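Local structure of O-ureido-L-serine synthase (Streptomyces lavendulae, 3X44) at residues P149-H152 with R153-A157; S251-L254 with A255-G259. The protein catalyses the pyridoxal-phosphate-dependent addition of hydroxyurea to O-acetyl-L-serine, giving O-ureido-L-serine on the route to D-cycloserine, and also makes L-cysteine from sulfide. The protein carries 1 engineered substitution. One frame throughout, in Å; residues are numbered along the deposited sequence.

Contact 1: P149-H152 with R153-A157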
loop_
_atom_site.group_PDB
_atom_site.type_symbol
_atom_site.label_atom_id
_atom_site.label_comp_id
_atom_site.label_asym_id
_atom_site.label_seq_id
_atom_site.Cartn_x
_atom_site.Cartn_y
_atom_site.Cartn_z
ATOM N N PRO A 149 -3.664 -23.901 6.184
ATOM C CA PRO A 149 -4.549 -23.481 5.091
ATOM C C PRO A 149 -5.405 -22.253 5.418
ATOM O O PRO A 149 -5.771 -21.485 4.527
ATOM C CB PRO A 149 -5.413 -24.727 4.823
ATOM C CG PRO A 149 -5.328 -25.528 6.073
ATOM C CD PRO A 149 -3.948 -25.287 6.605
ATOM N N SER A 150 -5.720 -22.064 6.697
ATOM C CA SER A 150 -6.543 -20.935 7.104
ATOM C C SER A 150 -5.872 -19.591 6.843
ATOM O O SER A 150 -6.530 -18.645 6.426
ATOM C CB SER A 150 -6.925 -21.053 8.585
ATOM O OG SER A 150 -5.936 -20.469 9.413
ATOM N N TYR A 151 -4.570 -19.487 7.076
ATOM C CA TYR A 151 -3.913 -18.209 6.815
ATOM C C TYR A 151 -3.892 -17.949 5.316
ATOM O O TYR A 151 -3.817 -16.808 4.886
ATOM C CB TYR A 151 -2.488 -18.190 7.366
ATOM C CG TYR A 151 -1.977 -16.789 7.654
ATOM C CD1 TYR A 151 -2.345 -16.109 8.819
ATOM C CD2 TYR A 151 -1.112 -16.152 6.763
ATOM C CE1 TYR A 151 -1.848 -14.814 9.088
ATOM C CE2 TYR A 151 -0.621 -14.877 7.023
ATOM C CZ TYR A 151 -0.984 -14.213 8.178
ATOM O OH TYR A 151 -0.464 -12.958 8.415
ATOM N N HIS A 152 -3.965 -19.012 4.518
ATOM C CA HIS A 152 -3.967 -18.858 3.063
ATOM C C HIS A 152 -5.332 -18.415 2.565
ATOM O O HIS A 152 -5.434 -17.691 1.575
ATOM C CB HIS A 152 -3.568 -20.166 2.382
ATOM C CG HIS A 152 -2.112 -20.480 2.519
ATOM N ND1 HIS A 152 -1.131 -19.748 1.882
ATOM C CD2 HIS A 152 -1.470 -21.424 3.244
ATOM C CE1 HIS A 152 0.054 -20.230 2.209
ATOM N NE2 HIS A 152 -0.124 -21.246 3.034
ATOM N N ARG A 153 -6.385 -18.852 3.250
ATOM C CA ARG A 153 -7.730 -18.453 2.863
ATOM C C ARG A 153 -7.886 -16.963 3.149
ATOM O O ARG A 153 -8.505 -16.226 2.388
ATOM C CB ARG A 153 -8.780 -19.195 3.694
ATOM C CG ARG A 153 -8.942 -20.663 3.400
ATOM C CD ARG A 153 -10.093 -21.219 4.237
ATOM N NE ARG A 153 -10.043 -22.673 4.352
ATOM C CZ ARG A 153 -9.565 -23.324 5.408
ATOM N NH1 ARG A 153 -9.093 -22.648 6.448
ATOM N NH2 ARG A 153 -9.562 -24.651 5.427
ATOM N N GLU A 154 -7.308 -16.530 4.261
ATOM C CA GLU A 154 -7.450 -15.147 4.692
ATOM C C GLU A 154 -6.490 -14.125 4.103
ATOM O O GLU A 154 -6.825 -12.942 4.036
ATOM C CB GLU A 154 -7.402 -15.086 6.225
ATOM C CG GLU A 154 -8.526 -15.869 6.889
ATOM C CD GLU A 154 -8.195 -16.334 8.294
ATOM O OE1 GLU A 154 -7.791 -15.498 9.124
ATOM O OE2 GLU A 154 -8.352 -17.540 8.573
ATOM N N THR A 155 -5.303 -14.556 3.688
ATOM C CA THR A 155 -4.357 -13.610 3.117
ATOM C C THR A 155 -4.032 -13.891 1.657
ATOM O O THR A 155 -4.390 -13.110 0.782
ATOM C CB THR A 155 -3.047 -13.562 3.938
ATOM O OG1 THR A 155 -2.431 -14.854 3.951
ATOM C CG2 THR A 155 -3.341 -13.137 5.370
ATOM N N THR A 156 -3.357 -15.007 1.398
ATOM C CA THR A 156 -2.971 -15.378 0.040
ATOM C C THR A 156 -4.126 -15.324 -0.948
ATOM O O THR A 156 -3.988 -14.780 -2.041
ATOM C CB THR A 156 -2.391 -16.796 -0.004
ATOM O OG1 THR A 156 -1.490 -16.969 1.097
ATOM C CG2 THR A 156 -1.653 -17.019 -1.323
ATOM N N ALA A 157 -5.250 -15.917 -0.562
ATOM C CA ALA A 157 -6.443 -15.930 -1.400
ATOM C C ALA A 157 -7.064 -14.534 -1.525
ATOM O O ALA A 157 -7.567 -14.160 -2.586
ATOM C CB ALA A 157 -7.478 -16.907 -0.818
#

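Contact 2: S251-L254 with A255-G259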
loop_
_atom_site.group_PDB
_atom_site.type_symbol
_atom_site.label_atom_id
_atom_site.label_comp_id
_atom_site.label_asym_id
_atom_site.label_seq_id
_atom_site.Cartn_x
_atom_site.Cartn_y
_atom_site.Cartn_z
ATOM N N SER A 251 12.964 -22.021 -14.318
ATOM C CA SER A 251 13.400 -21.074 -13.292
ATOM C C SER A 251 14.534 -20.236 -13.892
ATOM O O SER A 251 14.637 -19.029 -13.659
ATOM C CB SER A 251 13.916 -21.819 -12.058
ATOM O OG SER A 251 14.796 -21.003 -11.301
ATOM N N ARG A 252 15.384 -20.897 -14.668
ATOM C CA ARG A 252 16.504 -20.233 -15.319
ATOM C C ARG A 252 15.972 -19.187 -16.278
ATOM O O ARG A 252 16.441 -18.045 -16.290
ATOM C CB ARG A 252 17.354 -21.253 -16.090
ATOM C CG ARG A 252 18.287 -22.062 -15.208
ATOM C CD ARG A 252 19.214 -22.962 -16.020
ATOM N NE ARG A 252 20.247 -23.545 -15.169
ATOM C CZ ARG A 252 21.094 -24.497 -15.544
ATOM N NH1 ARG A 252 21.047 -24.994 -16.774
ATOM N NH2 ARG A 252 21.986 -24.961 -14.679
ATOM N N ARG A 253 14.977 -19.581 -17.070
ATOM C CA ARG A 253 14.369 -18.693 -18.057
ATOM C C ARG A 253 13.724 -17.471 -17.411
ATOM O O ARG A 253 13.771 -16.363 -17.955
ATOM C CB ARG A 253 13.316 -19.458 -18.877
ATOM C CG ARG A 253 13.899 -20.441 -19.908
ATOM C CD ARG A 253 12.838 -20.862 -20.938
ATOM N NE ARG A 253 12.279 -19.697 -21.630
ATOM C CZ ARG A 253 11.136 -19.702 -22.307
ATOM N NH1 ARG A 253 10.412 -20.811 -22.394
ATOM N NH2 ARG A 253 10.706 -18.592 -22.884
ATOM N N LEU A 254 13.116 -17.675 -16.251
ATOM C CA LEU A 254 12.461 -16.587 -15.543
ATOM C C LEU A 254 13.459 -15.508 -15.163
ATOM O O LEU A 254 13.246 -14.327 -15.443
ATOM C CB LEU A 254 11.771 -17.115 -14.280
ATOM C CG LEU A 254 10.353 -17.631 -14.489
ATOM C CD1 LEU A 254 9.976 -18.568 -13.356
ATOM C CD2 LEU A 254 9.393 -16.446 -14.560
ATOM N N ALA A 255 14.549 -15.920 -14.525
ATOM C CA ALA A 255 15.582 -14.990 -14.095
ATOM C C ALA A 255 16.276 -14.287 -15.263
ATOM O O ALA A 255 16.530 -13.088 -15.203
ATOM C CB ALA A 255 16.607 -15.719 -13.239
ATOM N N ALA A 256 16.565 -15.022 -16.332
ATOM C CA ALA A 256 17.259 -14.445 -17.486
ATOM C C ALA A 256 16.373 -13.755 -18.535
ATOM O O ALA A 256 16.855 -12.916 -19.314
ATOM C CB ALA A 256 18.112 -15.525 -18.157
ATOM N N GLU A 257 15.085 -14.091 -18.553
ATOM C CA GLU A 257 14.171 -13.506 -19.532
ATOM C C GLU A 257 13.147 -12.545 -18.938
ATOM O O GLU A 257 12.507 -11.781 -19.662
ATOM C CB GLU A 257 13.450 -14.622 -20.292
ATOM C CG GLU A 257 14.372 -15.442 -21.175
ATOM C CD GLU A 257 13.687 -16.654 -21.773
ATOM O OE1 GLU A 257 12.521 -16.534 -22.202
ATOM O OE2 GLU A 257 14.319 -17.728 -21.818
ATOM N N GLU A 258 12.997 -12.568 -17.622
ATOM C CA GLU A 258 12.030 -11.689 -16.983
ATOM C C GLU A 258 12.602 -10.962 -15.774
ATOM O O GLU A 258 11.966 -10.064 -15.219
ATOM C CB GLU A 258 10.794 -12.496 -16.570
ATOM C CG GLU A 258 10.160 -13.284 -17.711
ATOM C CD GLU A 258 9.148 -12.462 -18.490
ATOM O OE1 GLU A 258 8.913 -11.290 -18.116
ATOM O OE2 GLU A 258 8.589 -12.987 -19.475
ATOM N N GLY A 259 13.805 -11.332 -15.366
ATOM C CA GLY A 259 14.388 -10.684 -14.207
ATOM C C GLY A 259 13.737 -11.147 -12.911
ATOM O O GLY A 259 13.740 -10.428 -11.917
#

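Contact 1: P149-H152 with R153-A157
Side chains four residues apart meet in a buried part of helix 147-164, Tyr151 with Thr155 and His152 with Thr156. Thr155 crosses the tyrosine ring: its CG2 sits over one face, 3.9 Å from the centroid of the Tyr151 ring and 23° off the normal, as a CH-pi contact. With chi1 at 60°, Thr155 OG1 turns back on the helix and donates to Tyr151 O over 2.6 Å. The amide Thr155 N reaches Tyr151 O at 3.0 Å, from the other face of the carbonyl plane. Thr155 lies within a wider pi-type turn, 153-156, closed by the bond from Ala157 N to His152 O (2.8 Å). The side chains of His152 and Thr156 run alongside each other, and Thr156 OG1 meets His152 ND1 at the ring edge, 2.9 Å away, which would help to hold the imidazole's rotation. The Arg153 chain, extended from CG to NE, runs back beside Pro149 and Ser150, while NE bonds to Gln187 of helix 180-192. The imidazole packs on Thr181, a cofactor-binding residue; nearest atoms of the His152 side chain and the bound external aldimine are about 4 Å apart, placing this helix at the active-site wall of a fold-type II pyridoxal-phosphate enzyme.

Contact 2: S251-L254 with A255-G259
Arg253 and Glu257 form a two-pronged salt bridge one helical turn apart. The guanidinium approaches side-on: Arg253 NE meets Glu257 OE2 and Arg253 NH2 meets Glu257 OE1, each at 2.8 Å. OE1 receives NH2 through its syn lone pair, whereas NE reaches OE2 on the syn side but 29° out of the carboxylate plane. The two flat groups are nearly coplanar, their planes 30° apart. A bend in the arginine chain at chi3 (58°) swings NE and NH2 round to the acid, whose own chain is extended beyond CG. This is the i to i+4 ion pair of an alpha helix, set on the last turn of helix 244-257, and it accompanies the backbone bond from Glu257 N to Arg253 O (2.7 Å). Glu258 N still bonds to Leu254 O at 2.8 Å, although Glu258 is the first residue to leave helical backbone angles; Gly259 follows with a positive phi. Further out, Met22 packs against both members of the ion pair. The Glu258 chain bends at chi2, and its carboxylate accepts the amides of Gln20, Arg21 and Met22, and the guanidinium of Arg252 bonds to the carbonyls of Leu302 and Asp304. Ala255 packs on Ala107 of a neighbouring subunit.

In the fold
Contact 1 comes first along the chain, on helix 147-164, and contact 2 follows on helix 244-257. Their centres are 28 Å apart and their nearest atoms about 17 Å, so they do not touch. Between them the chain runs through strands 171-174, 197-203 and 238-242, neighbours in the larger, six-stranded mixed sheet. Contact 1 lies beside the cofactor adduct, with another subunit packing on Tyr151, Glu154 and Thr155. Contact 2 lies farther from the centre of the chain and from the adduct, and meets a different subunit. The two contacts thus touch different subunits of the homotetramer, and of the two only contact 1 lies close to the adduct.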